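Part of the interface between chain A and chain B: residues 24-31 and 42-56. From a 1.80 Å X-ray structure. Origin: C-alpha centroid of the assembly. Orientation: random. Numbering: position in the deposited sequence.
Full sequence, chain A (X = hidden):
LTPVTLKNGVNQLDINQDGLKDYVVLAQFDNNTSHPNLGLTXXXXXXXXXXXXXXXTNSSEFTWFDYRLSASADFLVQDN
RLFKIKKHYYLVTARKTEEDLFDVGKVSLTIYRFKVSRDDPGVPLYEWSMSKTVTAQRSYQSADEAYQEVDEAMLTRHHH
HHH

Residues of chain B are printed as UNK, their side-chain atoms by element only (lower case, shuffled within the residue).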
ATOM      1  N   VAL A  24      -5.682   3.950   9.102  1.00 12.56           N
ATOM      2  CA  VAL A  24      -6.094   4.432   7.748  1.00 12.54           C
ATOM      3  C   VAL A  24      -5.054   5.447   7.392  1.00 11.67           C
ATOM      4  O   VAL A  24      -4.932   6.508   8.063  1.00 13.98           O
ATOM      5  CB  VAL A  24      -7.470   5.078   7.768  1.00 12.84           C
ATOM      6  CG1 VAL A  24      -7.887   5.514   6.376  1.00 14.22           C
ATOM      7  CG2 VAL A  24      -8.441   4.127   8.395  1.00 14.30           C
ATOM      8  N   VAL A  25      -4.288   5.176   6.350  1.00 12.08           N
ATOM      9  CA  VAL A  25      -3.230   6.042   5.973  1.00 12.16           C
ATOM     10  C   VAL A  25      -3.644   6.813   4.743  1.00 11.75           C
ATOM     11  O   VAL A  25      -3.945   6.234   3.666  1.00 10.83           O
ATOM     12  CB  VAL A  25      -1.900   5.283   5.718  1.00 13.96           C
ATOM     13  CG1 VAL A  25      -0.816   6.288   5.462  1.00 13.72           C
ATOM     14  CG2 VAL A  25      -1.548   4.430   6.929  1.00 14.56           C
ATOM     15  N   LEU A  26      -3.669   8.135   4.887  1.00 11.75           N
ATOM     16  CA  LEU A  26      -3.922   9.029   3.769  1.00 12.15           C
ATOM     17  C   LEU A  26      -2.602   9.555   3.248  1.00 12.80           C
ATOM     18  O   LEU A  26      -1.833  10.214   3.994  1.00 15.30           O
ATOM     19  CB  LEU A  26      -4.780  10.183   4.277  1.00 14.24           C
ATOM     20  CG  LEU A  26      -5.078  11.295   3.268  1.00 18.53           C
ATOM     21  CD1 LEU A  26      -5.872  10.699   2.123  1.00 19.38           C
ATOM     22  CD2 LEU A  26      -5.740  12.512   3.968  1.00 18.73           C
ATOM     23  N   ALA A  27      -2.345   9.360   1.979  1.00 12.81           N
ATOM     24  CA  ALA A  27      -1.084   9.721   1.377  1.00 13.12           C
ATOM     25  C   ALA A  27      -1.318  10.078  -0.060  1.00 14.56           C
ATOM     26  O   ALA A  27      -2.438   9.985  -0.551  1.00 17.18           O
ATOM     27  CB  ALA A  27      -0.108   8.553   1.488  1.00 13.02           C
ATOM     28  N   GLN A  28      -0.260  10.492  -0.751  1.00 14.49           N
ATOM     29  CA  GLN A  28      -0.345  10.812  -2.155  1.00 14.54           C
ATOM     30  C   GLN A  28       0.786  10.180  -2.923  1.00 13.86           C
ATOM     31  O   GLN A  28       1.900  10.034  -2.399  1.00 12.62           O
ATOM     32  CB  GLN A  28      -0.308  12.359  -2.264  1.00 18.23           C
ATOM     33  CG  GLN A  28       0.944  13.007  -1.709  1.00 18.79           C
ATOM     34  CD  GLN A  28       0.747  14.485  -1.427  1.00 23.24           C
ATOM     35  OE1 GLN A  28       0.008  14.839  -0.518  1.00 22.76           O
ATOM     36  NE2 GLN A  28       1.482  15.336  -2.107  1.00 21.39           N
ATOM     37  N   PHE A  29       0.525   9.860  -4.158  1.00 14.47           N
ATOM     38  CA  PHE A  29       1.558   9.447  -5.096  1.00 13.66           C
ATOM     39  C   PHE A  29       1.960  10.670  -5.845  1.00 14.05           C
ATOM     40  O   PHE A  29       1.129  11.224  -6.594  1.00 16.94           O
ATOM     41  CB  PHE A  29       1.043   8.368  -6.023  1.00 14.00           C
ATOM     42  CG  PHE A  29       1.979   8.009  -7.105  1.00 13.96           C
ATOM     43  CD1 PHE A  29       3.287   7.758  -6.837  1.00 15.33           C
ATOM     44  CD2 PHE A  29       1.506   7.800  -8.411  1.00 15.32           C
ATOM     45  CE1 PHE A  29       4.143   7.327  -7.827  1.00 14.91           C
ATOM     46  CE2 PHE A  29       2.383   7.508  -9.413  1.00 14.29           C
ATOM     47  CZ  PHE A  29       3.699   7.252  -9.145  1.00 14.38           C
ATOM     48  N   ASP A  30       3.186  11.117  -5.577  1.00 14.58           N
ATOM     49  CA  ASP A  30       3.806  12.250  -6.280  1.00 16.25           C
ATOM     50  C   ASP A  30       4.590  11.807  -7.487  1.00 16.08           C
ATOM     51  O   ASP A  30       5.587  11.082  -7.365  1.00 13.37           O
ATOM     52  CB  ASP A  30       4.722  13.009  -5.304  1.00 18.11           C
ATOM     53  CG  ASP A  30       3.958  13.667  -4.191  1.00 20.72           C
ATOM     54  OD1 ASP A  30       2.957  14.343  -4.463  1.00 20.61           O
ATOM     55  OD2 ASP A  30       4.314  13.469  -3.005  1.00 21.26           O
ATOM     56  N   ASN A  31       4.169  12.195  -8.690  1.00 16.36           N
ATOM     57  CA  ASN A  31       4.857  11.711  -9.884  1.00 18.11           C
ATOM     58  C   ASN A  31       5.110  12.816 -10.881  1.00 19.02           C
ATOM     59  O   ASN A  31       4.946  12.626 -12.099  1.00 18.98           O
ATOM     60  CB  ASN A  31       4.130  10.543 -10.566  1.00 23.17           C
ATOM     61  CG  ASN A  31       2.809  10.950 -11.137  1.00 26.98           C
ATOM     62  OD1 ASN A  31       2.176  11.876 -10.629  1.00 32.18           O
ATOM     63  ND2 ASN A  31       2.398  10.297 -12.223  1.00 29.57           N
TER
ATOM     64  N   UNK B  42       6.073   2.275   2.107  1.00 10.44           N
ATOM     65  CA  UNK B  42       6.954   3.429   2.459  1.00 11.03           C
ATOM     66  C   UNK B  42       6.204   4.695   2.208  1.00 11.71           C
ATOM     67  O   UNK B  42       5.608   4.862   1.122  1.00 11.28           O
ATOM     68  c   UNK B  42      10.773   0.162   2.368  1.00 12.30           C
ATOM     69  c   UNK B  42       9.798   0.041   1.427  1.00 13.54           C
ATOM     70  c   UNK B  42       9.118   2.292   1.872  1.00 11.43           C
ATOM     71  c   UNK B  42       8.201   3.442   1.593  1.00 11.03           C
ATOM     72  c   UNK B  42       8.953   1.125   1.176  1.00 12.71           C
ATOM     73  c   UNK B  42      11.010   1.349   3.027  1.00 13.40           C
ATOM     74  c   UNK B  42      10.155   2.424   2.780  1.00 13.23           C
ATOM     75  N   UNK B  43       6.225   5.594   3.180  1.00 11.75           N
ATOM     76  CA  UNK B  43       5.583   6.881   3.054  1.00 11.54           C
ATOM     77  C   UNK B  43       6.586   7.995   3.501  1.00 12.28           C
ATOM     78  O   UNK B  43       7.054   7.965   4.648  1.00 14.18           O
ATOM     79  c   UNK B  43       4.404   6.992   4.003  1.00 11.78           C
ATOM     80  c   UNK B  43       3.328   4.792   4.452  1.00 10.95           C
ATOM     81  c   UNK B  43       1.279   4.186   3.348  1.00 11.05           C
ATOM     82  c   UNK B  43       2.272   6.345   2.946  1.00 12.39           C
ATOM     83  c   UNK B  43       2.316   3.875   4.195  1.00 11.43           C
ATOM     84  c   UNK B  43       1.234   5.400   2.721  1.00 11.71           C
ATOM     85  c   UNK B  43       3.327   6.027   3.774  1.00 11.70           C
ATOM     86  N   UNK B  44       6.962   8.868   2.577  1.00 11.32           N
ATOM     87  CA  UNK B  44       7.950   9.890   2.833  1.00 12.80           C
ATOM     88  C   UNK B  44       7.188  11.101   3.357  1.00 13.37           C
ATOM     89  O   UNK B  44       6.243  11.536   2.733  1.00 14.20           O
ATOM     90  c   UNK B  44       9.567   8.993   1.103  1.00 16.68           C
ATOM     91  c   UNK B  44       9.670  11.395   1.837  1.00 16.69           C
ATOM     92  c   UNK B  44       8.782  10.222   1.563  1.00 14.69           C
ATOM     93  c   UNK B  44      10.518   8.488   2.164  1.00 18.75           C
ATOM     94  N   UNK B  45       7.630  11.648   4.485  1.00 14.70           N
ATOM     95  CA  UNK B  45       6.990  12.808   5.110  1.00 15.77           C
ATOM     96  C   UNK B  45       7.388  14.071   4.315  1.00 17.37           C
ATOM     97  O   UNK B  45       8.575  14.258   4.045  1.00 19.25           O
ATOM     98  c   UNK B  45       7.464  12.887   6.535  1.00 19.56           C
ATOM     99  c   UNK B  45       6.698  13.858   7.392  1.00 24.82           C
ATOM    100  c   UNK B  45       6.008  14.796   9.255  1.00 27.25           C
ATOM    101  c   UNK B  45       5.806  14.823   7.074  1.00 31.06           C
ATOM    102  n   UNK B  45       5.420  15.419   8.250  1.00 29.29           N
ATOM    103  n   UNK B  45       6.801  13.868   8.763  1.00 27.34           N
ATOM    104  N   UNK B  46       6.416  14.824   3.791  1.00 14.95           N
ATOM    105  CA  UNK B  46       6.743  16.011   3.013  1.00 15.25           C
ATOM    106  C   UNK B  46       6.696  17.240   3.920  1.00 15.76           C
ATOM    107  O   UNK B  46       5.932  17.295   4.838  1.00 15.81           O
ATOM    108  c   UNK B  46       4.678  16.886  -1.678  1.00 30.92           C
ATOM    109  c   UNK B  46       5.672  15.106   0.851  1.00 19.69           C
ATOM    110  c   UNK B  46       5.766  16.241   1.877  1.00 17.26           C
ATOM    111  n   UNK B  46       4.182  16.489  -0.510  1.00 25.66           N
ATOM    112  c   UNK B  46       4.362  15.187   0.095  1.00 23.08           C
ATOM    113  n   UNK B  46       4.497  18.141  -2.061  1.00 32.03           N
ATOM    114  n   UNK B  46       5.296  16.043  -2.479  1.00 30.42           N
ATOM    115  N   UNK B  47       7.530  18.263   3.632  1.00 16.27           N
ATOM    116  CA  UNK B  47       7.414  19.492   4.470  1.00 17.54           C
ATOM    117  C   UNK B  47       6.071  20.169   4.508  1.00 17.69           C
ATOM    118  O   UNK B  47       5.725  20.706   5.567  1.00 18.13           O
ATOM    119  c   UNK B  47       9.405  19.584   3.134  1.00 18.38           C
ATOM    120  c   UNK B  47       8.695  18.299   2.735  1.00 17.55           C
ATOM    121  c   UNK B  47       8.466  20.425   3.905  1.00 17.75           C
ATOM    122  N   UNK B  48       5.248  20.020   3.455  1.00 22.22           N
ATOM    123  CA  UNK B  48       3.889  20.553   3.469  1.00 22.68           C
ATOM    124  C   UNK B  48       2.939  19.764   4.356  1.00 23.98           C
ATOM    125  O   UNK B  48       1.772  20.129   4.481  1.00 25.80           O
ATOM    126  o   UNK B  48       3.131  18.357   1.784  1.00 23.77           O
ATOM    127  c   UNK B  48       3.304  20.775   2.029  1.00 22.64           C
ATOM    128  c   UNK B  48       3.109  19.488   1.213  1.00 26.54           C
ATOM    129  o   UNK B  48       2.994  19.652  -0.037  1.00 27.35           O
ATOM    130  N   UNK B  49       3.429  18.696   4.999  1.00 19.55           N
ATOM    131  CA  UNK B  49       2.593  17.934   5.916  1.00 18.33           C
ATOM    132  C   UNK B  49       1.972  16.666   5.272  1.00 16.90           C
ATOM    133  O   UNK B  49       1.547  15.776   5.999  1.00 21.72           O
ATOM    134  N   UNK B  50       2.027  16.550   3.953  1.00 16.07           N
ATOM    135  CA  UNK B  50       1.578  15.383   3.200  1.00 16.74           C
ATOM    136  C   UNK B  50       2.545  14.213   3.353  1.00 17.20           C
ATOM    137  O   UNK B  50       3.693  14.408   3.812  1.00 17.60           O
ATOM    138  N   UNK B  51       2.075  12.994   3.039  1.00 14.45           N
ATOM    139  CA  UNK B  51       2.982  11.813   3.005  1.00 14.23           C
ATOM    140  C   UNK B  51       2.923  11.269   1.622  1.00 14.52           C
ATOM    141  O   UNK B  51       1.851  11.191   1.021  1.00 15.78           O
ATOM    142  c   UNK B  51       2.151  11.938   6.197  1.00 16.25           C
ATOM    143  c   UNK B  51       4.442  10.902   7.309  1.00 17.22           C
ATOM    144  c   UNK B  51       2.591  10.762   4.035  1.00 14.72           C
ATOM    145  c   UNK B  51       2.953  11.072   5.442  1.00 14.03           C
ATOM    146  c   UNK B  51       3.647  11.752   8.004  1.00 17.11           C
ATOM    147  o   UNK B  51       3.931  12.126   9.300  1.00 20.89           O
ATOM    148  c   UNK B  51       4.111  10.593   5.997  1.00 15.91           C
ATOM    149  c   UNK B  51       2.478  12.259   7.458  1.00 17.44           C
ATOM    150  N   UNK B  52       4.085  11.059   1.061  1.00 13.08           N
ATOM    151  CA  UNK B  52       4.229  10.642  -0.264  1.00 12.16           C
ATOM    152  C   UNK B  52       4.470   9.117  -0.234  1.00 12.53           C
ATOM    153  O   UNK B  52       5.531   8.637   0.182  1.00 13.26           O
ATOM    154  o   UNK B  52       5.483  11.260  -2.304  1.00 16.09           O
ATOM    155  c   UNK B  52       5.379  11.378  -0.880  1.00 14.39           C
ATOM    156  N   UNK B  53       3.554   8.376  -0.815  1.00 11.40           N
ATOM    157  CA  UNK B  53       3.663   6.898  -0.878  1.00 10.96           C
ATOM    158  C   UNK B  53       4.581   6.491  -2.018  1.00 11.24           C
ATOM    159  O   UNK B  53       4.433   6.924  -3.177  1.00 12.07           O
ATOM    160  c   UNK B  53       1.529   6.545  -2.197  1.00 13.03           C
ATOM    161  c   UNK B  53       2.261   6.214  -0.925  1.00 11.27           C
ATOM    162  c   UNK B  53       1.050   3.939  -0.717  1.00 13.48           C
ATOM    163  c   UNK B  53       2.373   4.676  -0.769  1.00 12.23           C
ATOM    164  N   UNK B  54       5.578   5.687  -1.730  1.00 11.12           N
ATOM    165  CA  UNK B  54       6.537   5.243  -2.719  1.00 11.64           C
ATOM    166  C   UNK B  54       6.026   4.010  -3.536  1.00 11.73           C
ATOM    167  O   UNK B  54       5.522   3.082  -2.952  1.00 11.39           O
ATOM    168  s   UNK B  54      10.125   5.472  -0.644  1.00 15.63           S
ATOM    169  c   UNK B  54      11.197   5.279  -2.042  1.00 13.54           C
ATOM    170  c   UNK B  54       7.884   4.883  -2.049  1.00 13.69           C
ATOM    171  c   UNK B  54       8.545   6.049  -1.323  1.00 14.70           C
ATOM    172  N   UNK B  55       6.214   4.011  -4.853  1.00 12.01           N
ATOM    173  CA  UNK B  55       5.886   2.856  -5.679  1.00 13.76           C
ATOM    174  C   UNK B  55       6.886   1.722  -5.469  1.00 14.21           C
ATOM    175  O   UNK B  55       8.039   1.931  -4.974  1.00 14.30           O
ATOM    176  c   UNK B  55       6.777   5.139  -5.661  1.00 13.57           C
ATOM    177  c   UNK B  55       6.927   4.541  -7.044  1.00 14.91           C
ATOM    178  c   UNK B  55       5.915   3.431  -7.116  1.00 14.12           C
ATOM    179  N   UNK B  56       6.453   0.527  -5.819  1.00 14.47           N
ATOM    180  CA  UNK B  56       7.350  -0.606  -5.994  1.00 14.07           C
ATOM    181  C   UNK B  56       8.031  -0.447  -7.367  1.00 16.60           C
ATOM    182  O   UNK B  56       7.358  -0.141  -8.398  1.00 19.52           O
ATOM    183  c   UNK B  56       5.965  -2.074  -4.509  1.00 16.67           C
ATOM    184  c   UNK B  56       6.553  -1.946  -5.902  1.00 14.98           C
ATOM    185  c   UNK B  56       7.436  -3.171  -6.206  1.00 15.18           C
TER
HETATM  186  O   HOH W   1      -0.747  12.942   2.831  1.00 28.00           O
HETATM  187  O   HOH W   2       4.926   9.482  -4.053  1.00 14.93           O
HETATM  188  O   HOH W   3       1.231  18.239  -1.754  1.00 27.14           O

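Position 42 carries one carbon and a six-carbon ring, far from chain A: Phe B42. Position 43 has the same composition, but its ring meets chain A. CG1 of Val A25 lies over one face, 3.8 Å from the ring centroid, while CB of Ala A27 sits at the edge; this is Phe B43. At 44, four carbons fork at the first, one arm two carbons long: Ile B44, out of reach. Position 45, one carbon bearing a five-membered ring of three carbons and two nitrogens, is His B45, also remote.

Position 46 extends three carbons, a nitrogen and a carbon carrying two more nitrogens, a guanidinium that identifies Arg B46. Its NH1 lies 2.8 Å from OD2 of Asp A30, a salt bridge whose hydrogen bond is weak at 125°, and NE2 of Gln A28 packs over one face of the group. Three carbons closing onto the backbone nitrogen make 47 Pro B47. Position 48 has two carbons, the second carrying two oxygens: Asp B48, whose OD2 pairs with NH2 of Arg B46 at 2.9 Å. Positions 49 and 50 have no side-chain atoms. The first adopts a positive phi of 98°, as suits Gly B49 at the end of a type I turn; at the second, a CB would come 2.8 Å from OE1 of Gln A28, a clash that Gly B50 avoids.

At 51, one carbon leads to a six-carbon ring bearing an oxygen, hence Tyr B51; its CB is 4.3 Å from CB of Ala A27. Position 52 has one carbon and one oxygen, the latter 2.6 Å from OD2 of Asp A30: Ser B52, whose OG donates. Four carbons at 53, forked at the first with one longer arm, place CB 4.1 Å from CB of Ala A27: Ile B53. Two carbons, a sulfur and a terminal carbon make 54 Met B54, directed away. At 55, three carbons close a ring onto the backbone nitrogen, and one of them comes 4.0 Å from CE1 of Phe A29: Pro B55. The three-carbon fork at 56 is Val B56, beyond contact.

The strands cross at 65° and pair through a single bridge, Gln A28 with Ser B52: N of Gln A28 donates to O of Tyr B51, and N of Ile B53 to O of Gln A28, both at 2.8 Å. Apolar packing around Ala A27 and the polar cluster at Asp A30 add to the contact. There, OD2 accepts from both Ser B52 and Arg B46, while OD1 receives NE2 of Gln A28 at 3.0 Å.

Chain B (42-56) FFIHRPDGGYSIMPV
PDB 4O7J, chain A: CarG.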